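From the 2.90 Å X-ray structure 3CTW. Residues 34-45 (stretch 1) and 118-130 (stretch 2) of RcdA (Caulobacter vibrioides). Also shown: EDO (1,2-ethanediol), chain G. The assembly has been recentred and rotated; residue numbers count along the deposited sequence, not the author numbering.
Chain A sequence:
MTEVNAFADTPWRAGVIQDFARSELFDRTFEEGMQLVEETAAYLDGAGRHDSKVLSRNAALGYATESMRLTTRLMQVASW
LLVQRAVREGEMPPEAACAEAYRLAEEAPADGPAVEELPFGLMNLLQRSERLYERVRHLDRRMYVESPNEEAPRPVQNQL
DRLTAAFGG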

# COMPACT_ATOMS: atom_id res chain seq x y z
N MET A 34 -3.65 -2.26 -13.02
CA MET A 34 -2.58 -1.45 -13.55
C MET A 34 -3.03 -0.59 -14.71
O MET A 34 -2.55 0.53 -14.88
CB MET A 34 -1.40 -2.33 -13.95
CG MET A 34 -0.90 -3.18 -12.79
SD MET A 34 -0.20 -2.21 -11.41
CE MET A 34 1.38 -1.73 -12.10
N GLN A 35 -3.96 -1.11 -15.51
CA GLN A 35 -4.51 -0.37 -16.65
C GLN A 35 -5.41 0.78 -16.20
O GLN A 35 -5.41 1.87 -16.79
CB GLN A 35 -5.27 -1.31 -17.59
CG GLN A 35 -5.72 -0.62 -18.86
CD GLN A 35 -6.46 -1.51 -19.79
OE1 GLN A 35 -7.42 -1.10 -20.43
NE2 GLN A 35 -6.00 -2.76 -19.91
N LEU A 36 -6.15 0.53 -15.12
CA LEU A 36 -7.03 1.54 -14.57
C LEU A 36 -6.26 2.73 -14.03
O LEU A 36 -6.64 3.88 -14.23
CB LEU A 36 -7.93 0.94 -13.49
CG LEU A 36 -9.38 1.43 -13.52
CD1 LEU A 36 -10.24 0.45 -12.74
CD2 LEU A 36 -9.54 2.85 -12.98
N VAL A 37 -5.14 2.43 -13.36
CA VAL A 37 -4.27 3.44 -12.81
C VAL A 37 -3.61 4.25 -13.92
O VAL A 37 -3.45 5.47 -13.79
CB VAL A 37 -3.21 2.79 -11.89
CG1 VAL A 37 -2.12 3.78 -11.53
CG2 VAL A 37 -3.88 2.25 -10.62
N GLU A 38 -3.25 3.58 -15.02
CA GLU A 38 -2.61 4.28 -16.13
C GLU A 38 -3.60 5.19 -16.85
O GLU A 38 -3.25 6.31 -17.23
CB GLU A 38 -1.96 3.31 -17.12
CG GLU A 38 -0.96 4.02 -18.02
CD GLU A 38 -0.24 3.08 -18.95
OE1 GLU A 38 -0.92 2.18 -19.50
OE2 GLU A 38 0.99 3.23 -19.13
N GLU A 39 -4.84 4.73 -17.00
CA GLU A 39 -5.87 5.54 -17.65
C GLU A 39 -6.35 6.71 -16.78
O GLU A 39 -6.82 7.73 -17.30
CB GLU A 39 -7.06 4.67 -18.08
CG GLU A 39 -6.78 3.72 -19.22
CD GLU A 39 -8.05 3.01 -19.70
OE1 GLU A 39 -8.02 1.77 -19.81
OE2 GLU A 39 -9.07 3.70 -19.93
N THR A 40 -6.23 6.56 -15.46
CA THR A 40 -6.67 7.57 -14.53
C THR A 40 -5.72 8.77 -14.53
O THR A 40 -6.15 9.91 -14.65
CB THR A 40 -6.80 6.98 -13.13
OG1 THR A 40 -7.82 5.98 -13.15
CG2 THR A 40 -7.16 8.05 -12.11
N ALA A 41 -4.43 8.49 -14.42
CA ALA A 41 -3.41 9.53 -14.40
C ALA A 41 -3.35 10.24 -15.75
O ALA A 41 -3.03 11.41 -15.80
CB ALA A 41 -2.06 8.95 -14.03
N ALA A 42 -3.65 9.52 -16.82
CA ALA A 42 -3.70 10.11 -18.16
C ALA A 42 -4.92 11.03 -18.34
O ALA A 42 -4.85 12.05 -19.04
CB ALA A 42 -3.69 9.01 -19.23
N TYR A 43 -6.01 10.67 -17.67
CA TYR A 43 -7.23 11.45 -17.71
C TYR A 43 -7.14 12.69 -16.82
O TYR A 43 -7.41 13.79 -17.27
CB TYR A 43 -8.43 10.58 -17.32
CG TYR A 43 -9.73 11.33 -17.22
CD1 TYR A 43 -10.43 11.71 -18.36
CD2 TYR A 43 -10.27 11.68 -15.98
CE1 TYR A 43 -11.63 12.41 -18.27
CE2 TYR A 43 -11.47 12.39 -15.88
CZ TYR A 43 -12.14 12.74 -17.04
OH TYR A 43 -13.32 13.45 -16.94
N LEU A 44 -6.77 12.49 -15.57
CA LEU A 44 -6.71 13.57 -14.60
C LEU A 44 -5.70 14.65 -14.97
O LEU A 44 -5.90 15.82 -14.63
CB LEU A 44 -6.43 13.04 -13.20
CG LEU A 44 -7.47 12.13 -12.54
CD1 LEU A 44 -6.98 11.71 -11.20
CD2 LEU A 44 -8.82 12.80 -12.41
N ASP A 45 -4.63 14.26 -15.66
CA ASP A 45 -3.62 15.24 -16.07
C ASP A 45 -3.83 15.69 -17.51
O ASP A 45 -3.08 16.52 -18.02
CB ASP A 45 -2.20 14.68 -15.91
CG ASP A 45 -1.92 14.16 -14.51
OD1 ASP A 45 -2.53 14.67 -13.55
OD2 ASP A 45 -1.10 13.24 -14.38
C1 EDO G . -12.86 6.67 -18.69
O1 EDO G . -13.22 5.31 -18.98
C2 EDO G . -12.73 7.53 -19.95
O2 EDO G . -11.35 7.87 -20.16
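Stretch 2 118-130: LPFGLMNLLQRSE

Arg128 and Glu39 form a two-pronged salt bridge across the helix pair. Arg128 NH1 donates to Glu39 OE2 at 2.8 Å, and Arg128 NH2 donates to Glu39 OE1 at 2.9 Å. Both bonds are close to straight, so the carboxylate meets the edge of the guanidinium. Leu36 CG lies over one face of the same group. Arg128 NH1 also makes a weak hydrogen bond of 3.5 Å to O1 of the ethanediol, which probably came from the crystallisation liquor.

Stretch 2 is helical from Phe120 to Glu130, with Pro119 at the N-cap position. It runs nearly antiparallel to helix 34-44. The signed crossing angle is -159°, and the axes approach to 10.8 Å. Leu36 therefore pairs with Ser129, Thr40 with Leu125, and Tyr43 with Gly121. The nearest CA atoms are those of Thr40 and Leu125, 6.9 Å apart.

Leu125 is the central knob. Its side chain points toward stretch 1 and sits among Leu36, Glu39, Thr40 and Tyr43. Its CD2 is 4.2 Å from Leu36 CD2, and its CD1 is 3.7 Å from Tyr43 CD2. Chi1 of Leu125 is m and chi2 is t. One turn later, Arg128 CB lies 3.7 Å from Leu36 CD1.

At the start of the stretch 2 helix, Gly121 leaves room for the Tyr43 ring. Gly121 C lies over one ring face, 3.6 Å from Tyr43 CZ. A CB at Gly121 would clash with Tyr43 CE1, at 2.2 Å. Tyr43 OH reaches Pro119 CG at 3.6 Å. Leu122 CD2 touches both Tyr43 CE2 and Leu44 CD2, each at 3.7 Å. Met123, Leu126 and Glu130 point away from stretch 1 and make no contact with it. The two stretches together bury 512 Å².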

# COMPACT_ATOMS: atom_id res chain seq x y z
N LEU A 118 -21.21 14.70 -12.67
CA LEU A 118 -19.80 14.73 -13.04
C LEU A 118 -19.59 14.37 -14.51
O LEU A 118 -20.49 13.82 -15.14
CB LEU A 118 -19.00 13.78 -12.14
CG LEU A 118 -19.11 13.99 -10.64
CD1 LEU A 118 -18.51 12.82 -9.93
CD2 LEU A 118 -18.45 15.29 -10.23
N PRO A 119 -18.39 14.68 -15.06
CA PRO A 119 -18.08 14.41 -16.46
C PRO A 119 -18.08 12.93 -16.81
O PRO A 119 -17.92 12.09 -15.93
CB PRO A 119 -16.66 14.97 -16.63
CG PRO A 119 -16.12 15.09 -15.27
CD PRO A 119 -17.28 15.37 -14.38
N PHE A 120 -18.24 12.65 -18.10
CA PHE A 120 -18.30 11.29 -18.65
C PHE A 120 -17.08 10.45 -18.28
O PHE A 120 -17.21 9.30 -17.84
CB PHE A 120 -18.48 11.40 -20.17
CG PHE A 120 -18.46 10.09 -20.91
CD1 PHE A 120 -19.56 9.25 -20.89
CD2 PHE A 120 -17.35 9.72 -21.67
CE1 PHE A 120 -19.55 8.04 -21.60
CE2 PHE A 120 -17.34 8.52 -22.37
CZ PHE A 120 -18.44 7.68 -22.34
N GLY A 121 -15.89 11.05 -18.42
CA GLY A 121 -14.62 10.36 -18.20
C GLY A 121 -14.37 9.96 -16.77
O GLY A 121 -13.97 8.83 -16.49
N LEU A 122 -14.63 10.90 -15.85
CA LEU A 122 -14.45 10.67 -14.42
C LEU A 122 -15.48 9.67 -13.92
O LEU A 122 -15.14 8.78 -13.14
CB LEU A 122 -14.58 11.99 -13.64
CG LEU A 122 -13.98 12.19 -12.24
CD1 LEU A 122 -14.54 11.24 -11.17
CD2 LEU A 122 -12.48 12.05 -12.30
N MET A 123 -16.71 9.79 -14.41
CA MET A 123 -17.77 8.90 -14.01
C MET A 123 -17.47 7.45 -14.39
O MET A 123 -17.75 6.55 -13.61
CB MET A 123 -19.09 9.36 -14.60
CG MET A 123 -20.27 8.74 -13.91
SD MET A 123 -20.60 9.55 -12.33
CE MET A 123 -21.48 11.01 -12.90
N ASN A 124 -16.89 7.24 -15.58
CA ASN A 124 -16.54 5.89 -16.06
C ASN A 124 -15.46 5.22 -15.20
O ASN A 124 -15.61 4.08 -14.77
CB ASN A 124 -16.04 5.93 -17.51
CG ASN A 124 -17.14 6.24 -18.52
OD1 ASN A 124 -18.32 6.07 -18.24
ND2 ASN A 124 -16.73 6.69 -19.71
N LEU A 125 -14.37 5.95 -14.97
CA LEU A 125 -13.23 5.46 -14.19
C LEU A 125 -13.63 5.17 -12.75
O LEU A 125 -13.07 4.28 -12.11
CB LEU A 125 -12.09 6.47 -14.20
CG LEU A 125 -11.41 6.78 -15.52
CD1 LEU A 125 -10.58 8.02 -15.37
CD2 LEU A 125 -10.57 5.63 -16.00
N LEU A 126 -14.59 5.93 -12.24
CA LEU A 126 -15.09 5.71 -10.89
C LEU A 126 -15.90 4.42 -10.79
O LEU A 126 -15.80 3.69 -9.80
CB LEU A 126 -15.92 6.91 -10.46
CG LEU A 126 -16.18 7.12 -8.97
CD1 LEU A 126 -14.90 7.25 -8.13
CD2 LEU A 126 -17.01 8.38 -8.82
N GLN A 127 -16.66 4.13 -11.84
CA GLN A 127 -17.46 2.92 -11.91
C GLN A 127 -16.59 1.68 -12.14
O GLN A 127 -16.91 0.59 -11.66
CB GLN A 127 -18.52 3.04 -13.00
CG GLN A 127 -19.61 4.06 -12.68
CD GLN A 127 -20.57 4.26 -13.82
OE1 GLN A 127 -20.81 5.38 -14.25
NE2 GLN A 127 -21.13 3.17 -14.33
N ARG A 128 -15.49 1.85 -12.87
CA ARG A 128 -14.55 0.76 -13.13
C ARG A 128 -13.78 0.44 -11.86
O ARG A 128 -13.53 -0.74 -11.56
CB ARG A 128 -13.56 1.10 -14.27
CG ARG A 128 -14.20 1.26 -15.65
CD ARG A 128 -13.24 1.94 -16.63
NE ARG A 128 -12.04 1.16 -16.90
CZ ARG A 128 -10.97 1.61 -17.57
NH1 ARG A 128 -10.95 2.85 -18.05
NH2 ARG A 128 -9.92 0.84 -17.77
N SER A 129 -13.42 1.49 -11.11
CA SER A 129 -12.66 1.33 -9.86
C SER A 129 -13.47 0.64 -8.77
O SER A 129 -12.92 -0.09 -7.95
CB SER A 129 -12.15 2.67 -9.35
OG SER A 129 -13.21 3.55 -8.99
N GLU A 130 -14.78 0.88 -8.77
CA GLU A 130 -15.67 0.25 -7.83
C GLU A 130 -15.76 -1.24 -8.10
O GLU A 130 -15.76 -2.04 -7.17
CB GLU A 130 -17.05 0.89 -7.88
CG GLU A 130 -17.14 2.22 -7.15
CD GLU A 130 -18.43 2.95 -7.42
OE1 GLU A 130 -19.41 2.28 -7.82
OE2 GLU A 130 -18.47 4.19 -7.25